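Local coordinates for protein pilin (Clostridioides difficile, PDB 6T8S) that is the major pilin PilA1, which probably assembles into the type IV pilus fibres of this bacterium, at residues K78-G84 / V132-I138. Sequence-based numbering, arbitrary orientation.
Sequences KLVLQIG and VLYIVLI
Antiparallel strands 78-83 and 133-136 pair within the pilin sheet that packs against the long helix 9-37. Their axes approach to 4.5 Å, with 147° between their N-to-C directions. Hydrogen-bonded pairs are Ile83-Leu133 (N to O 2.8 Å, O to N 3.0 Å) and Leu81-Ile135 (N to O 2.8 Å, O to N 2.9 Å); Gln82-Tyr134 and Val80-Val136 are non-hydrogen-bonded. A classic beta bulge then shifts the register by one. Leu137 (phi/psi -96/-48) and Ile138 both face Leu79, whose O accepts from Leu137 N (2.8 Å) and Ile138 N (3.3 Å). Leu79 N donates to Ile138 O at 3.0 Å, completing the hydrogen-bonded pair Leu79-Ile138.

The face of Leu79, Leu81, Ile83, Leu133, Ile135 and Ile138 is apolar. The bulge pushes Leu137 (m, t) in among them. Its CD1 fills the hollow between Leu79 CD2 (3.8 Å) and Leu81 CB (3.9 Å). Ile83 CD1 meets Ile135 CD1 at 3.8 Å.

On the other face, Tyr134 (chi1 m) leans toward strand 78-83, with Val80 CG1 and Gln82 OE1 at its ring edge. Val132, pointing sideways, sets CG1 3.5 Å from Gln82 CG. Gln82 (t, t) reaches along its own chain, and its NE2 donates to Gly84 O at 2.9 Å.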
loop_
_atom_site.group_PDB
_atom_site.type_symbol
_atom_site.label_atom_id
_atom_site.label_comp_id
_atom_site.label_asym_id
_atom_site.label_seq_id
_atom_site.Cartn_x
_atom_site.Cartn_y
_atom_site.Cartn_z
ATOM N N LYS A 78 1.313 -5.698 12.384
ATOM C CA LYS A 78 0.742 -5.699 11.008
ATOM C C LYS A 78 1.837 -5.497 9.957
ATOM O O LYS A 78 2.758 -4.692 10.192
ATOM C CB LYS A 78 -0.325 -4.609 10.897
ATOM C CG LYS A 78 -1.557 -4.853 11.760
ATOM C CD LYS A 78 -2.590 -3.773 11.612
ATOM C CE LYS A 78 -3.750 -3.896 12.579
ATOM N NZ LYS A 78 -3.278 -3.866 13.983
ATOM N N LEU A 79 1.703 -6.173 8.815
ATOM C CA LEU A 79 2.437 -5.839 7.567
ATOM C C LEU A 79 1.639 -4.794 6.796
ATOM O O LEU A 79 0.435 -5.016 6.564
ATOM C CB LEU A 79 2.640 -7.075 6.690
ATOM C CG LEU A 79 3.358 -6.789 5.373
ATOM C CD1 LEU A 79 4.759 -6.258 5.628
ATOM C CD2 LEU A 79 3.408 -8.021 4.488
ATOM N N VAL A 80 2.311 -3.720 6.379
ATOM C CA VAL A 80 1.670 -2.548 5.724
ATOM C C VAL A 80 2.396 -2.271 4.407
ATOM O O VAL A 80 3.648 -2.243 4.378
ATOM C CB VAL A 80 1.681 -1.326 6.663
ATOM C CG1 VAL A 80 1.192 -0.067 5.967
ATOM C CG2 VAL A 80 0.871 -1.602 7.922
ATOM N N LEU A 81 1.624 -2.065 3.346
ATOM C CA LEU A 81 2.142 -1.567 2.062
ATOM C C LEU A 81 2.161 -0.036 2.154
ATOM O O LEU A 81 1.089 0.580 2.277
ATOM C CB LEU A 81 1.246 -2.057 0.919
ATOM C CG LEU A 81 1.654 -1.581 -0.470
ATOM C CD1 LEU A 81 3.009 -2.143 -0.873
ATOM C CD2 LEU A 81 0.578 -1.935 -1.498
ATOM N N GLN A 82 3.359 0.539 2.161
ATOM C CA GLN A 82 3.560 1.998 2.071
ATOM C C GLN A 82 3.597 2.375 0.596
ATOM O O GLN A 82 4.290 1.699 -0.205
ATOM C CB GLN A 82 4.848 2.389 2.807
ATOM C CG GLN A 82 5.209 3.868 2.641
ATOM C CD GLN A 82 6.442 4.231 3.441
ATOM O OE1 GLN A 82 6.691 3.659 4.500
ATOM N NE2 GLN A 82 7.228 5.174 2.938
ATOM N N ILE A 83 2.862 3.423 0.241
ATOM C CA ILE A 83 2.818 3.968 -1.138
ATOM C C ILE A 83 3.291 5.421 -1.053
ATOM O O ILE A 83 2.532 6.262 -0.571
ATOM C CB ILE A 83 1.412 3.839 -1.747
ATOM C CG1 ILE A 83 0.812 2.449 -1.507
ATOM C CG2 ILE A 83 1.447 4.204 -3.229
ATOM C CD1 ILE A 83 -0.609 2.312 -1.974
ATOM N N GLY A 84 4.510 5.664 -1.508
ATOM C CA GLY A 84 5.124 6.999 -1.489
ATOM C C GLY A 84 6.321 7.049 -0.571
ATOM O O GLY A 84 6.479 6.174 0.302
ATOM N N VAL A 132 2.145 10.360 1.522
ATOM C CA VAL A 132 2.368 8.900 1.671
ATOM C C VAL A 132 1.074 8.269 2.192
ATOM O O VAL A 132 0.434 8.843 3.086
ATOM C CB VAL A 132 3.575 8.594 2.573
ATOM C CG1 VAL A 132 3.756 7.092 2.742
ATOM C CG2 VAL A 132 4.848 9.231 2.022
ATOM N N LEU A 133 0.706 7.121 1.620
ATOM C CA LEU A 133 -0.513 6.350 1.955
ATOM C C LEU A 133 -0.071 4.966 2.434
ATOM O O LEU A 133 1.005 4.502 2.026
ATOM C CB LEU A 133 -1.406 6.249 0.708
ATOM C CG LEU A 133 -2.824 5.728 0.947
ATOM C CD1 LEU A 133 -3.694 6.764 1.618
ATOM C CD2 LEU A 133 -3.475 5.273 -0.353
ATOM N N TYR A 134 -0.890 4.335 3.270
ATOM C CA TYR A 134 -0.605 3.040 3.913
ATOM C C TYR A 134 -1.806 2.104 3.736
ATOM O O TYR A 134 -2.934 2.525 4.011
ATOM C CB TYR A 134 -0.293 3.282 5.389
ATOM C CG TYR A 134 0.880 4.196 5.614
ATOM C CD1 TYR A 134 2.180 3.715 5.599
ATOM C CD2 TYR A 134 0.687 5.556 5.789
ATOM C CE1 TYR A 134 3.261 4.558 5.819
ATOM C CE2 TYR A 134 1.755 6.415 5.993
ATOM C CZ TYR A 134 3.043 5.911 6.018
ATOM O OH TYR A 134 4.101 6.762 6.204
ATOM N N ILE A 135 -1.562 0.867 3.291
ATOM C CA ILE A 135 -2.633 -0.172 3.185
ATOM C C ILE A 135 -2.177 -1.434 3.921
ATOM O O ILE A 135 -1.163 -2.041 3.538
ATOM C CB ILE A 135 -3.050 -0.479 1.732
ATOM C CG1 ILE A 135 -3.271 0.788 0.897
ATOM C CG2 ILE A 135 -4.301 -1.349 1.755
ATOM C CD1 ILE A 135 -3.673 0.530 -0.545
ATOM N N VAL A 136 -2.935 -1.836 4.937
ATOM C CA VAL A 136 -2.636 -3.079 5.700
ATOM C C VAL A 136 -2.722 -4.272 4.737
ATOM O O VAL A 136 -3.771 -4.405 4.062
ATOM C CB VAL A 136 -3.597 -3.258 6.881
ATOM C CG1 VAL A 136 -3.379 -4.591 7.574
ATOM C CG2 VAL A 136 -3.459 -2.112 7.874
ATOM N N LEU A 137 -1.674 -5.097 4.685
ATOM C CA LEU A 137 -1.637 -6.360 3.882
ATOM C C LEU A 137 -2.005 -7.565 4.755
ATOM O O LEU A 137 -2.826 -8.399 4.311
ATOM C CB LEU A 137 -0.231 -6.571 3.329
ATOM C CG LEU A 137 0.189 -5.651 2.193
ATOM C CD1 LEU A 137 1.673 -5.826 1.900
ATOM C CD2 LEU A 137 -0.628 -5.937 0.945
ATOM N N ILE A 138 -1.382 -7.661 5.928
ATOM C CA ILE A 138 -1.522 -8.824 6.852
ATOM C C ILE A 138 -1.832 -8.271 8.238
ATOM O O ILE A 138 -1.004 -7.537 8.781
ATOM C CB ILE A 138 -0.278 -9.736 6.841
ATOM C CG1 ILE A 138 0.093 -10.184 5.422
ATOM C CG2 ILE A 138 -0.495 -10.918 7.783
ATOM C CD1 ILE A 138 1.330 -11.054 5.321
#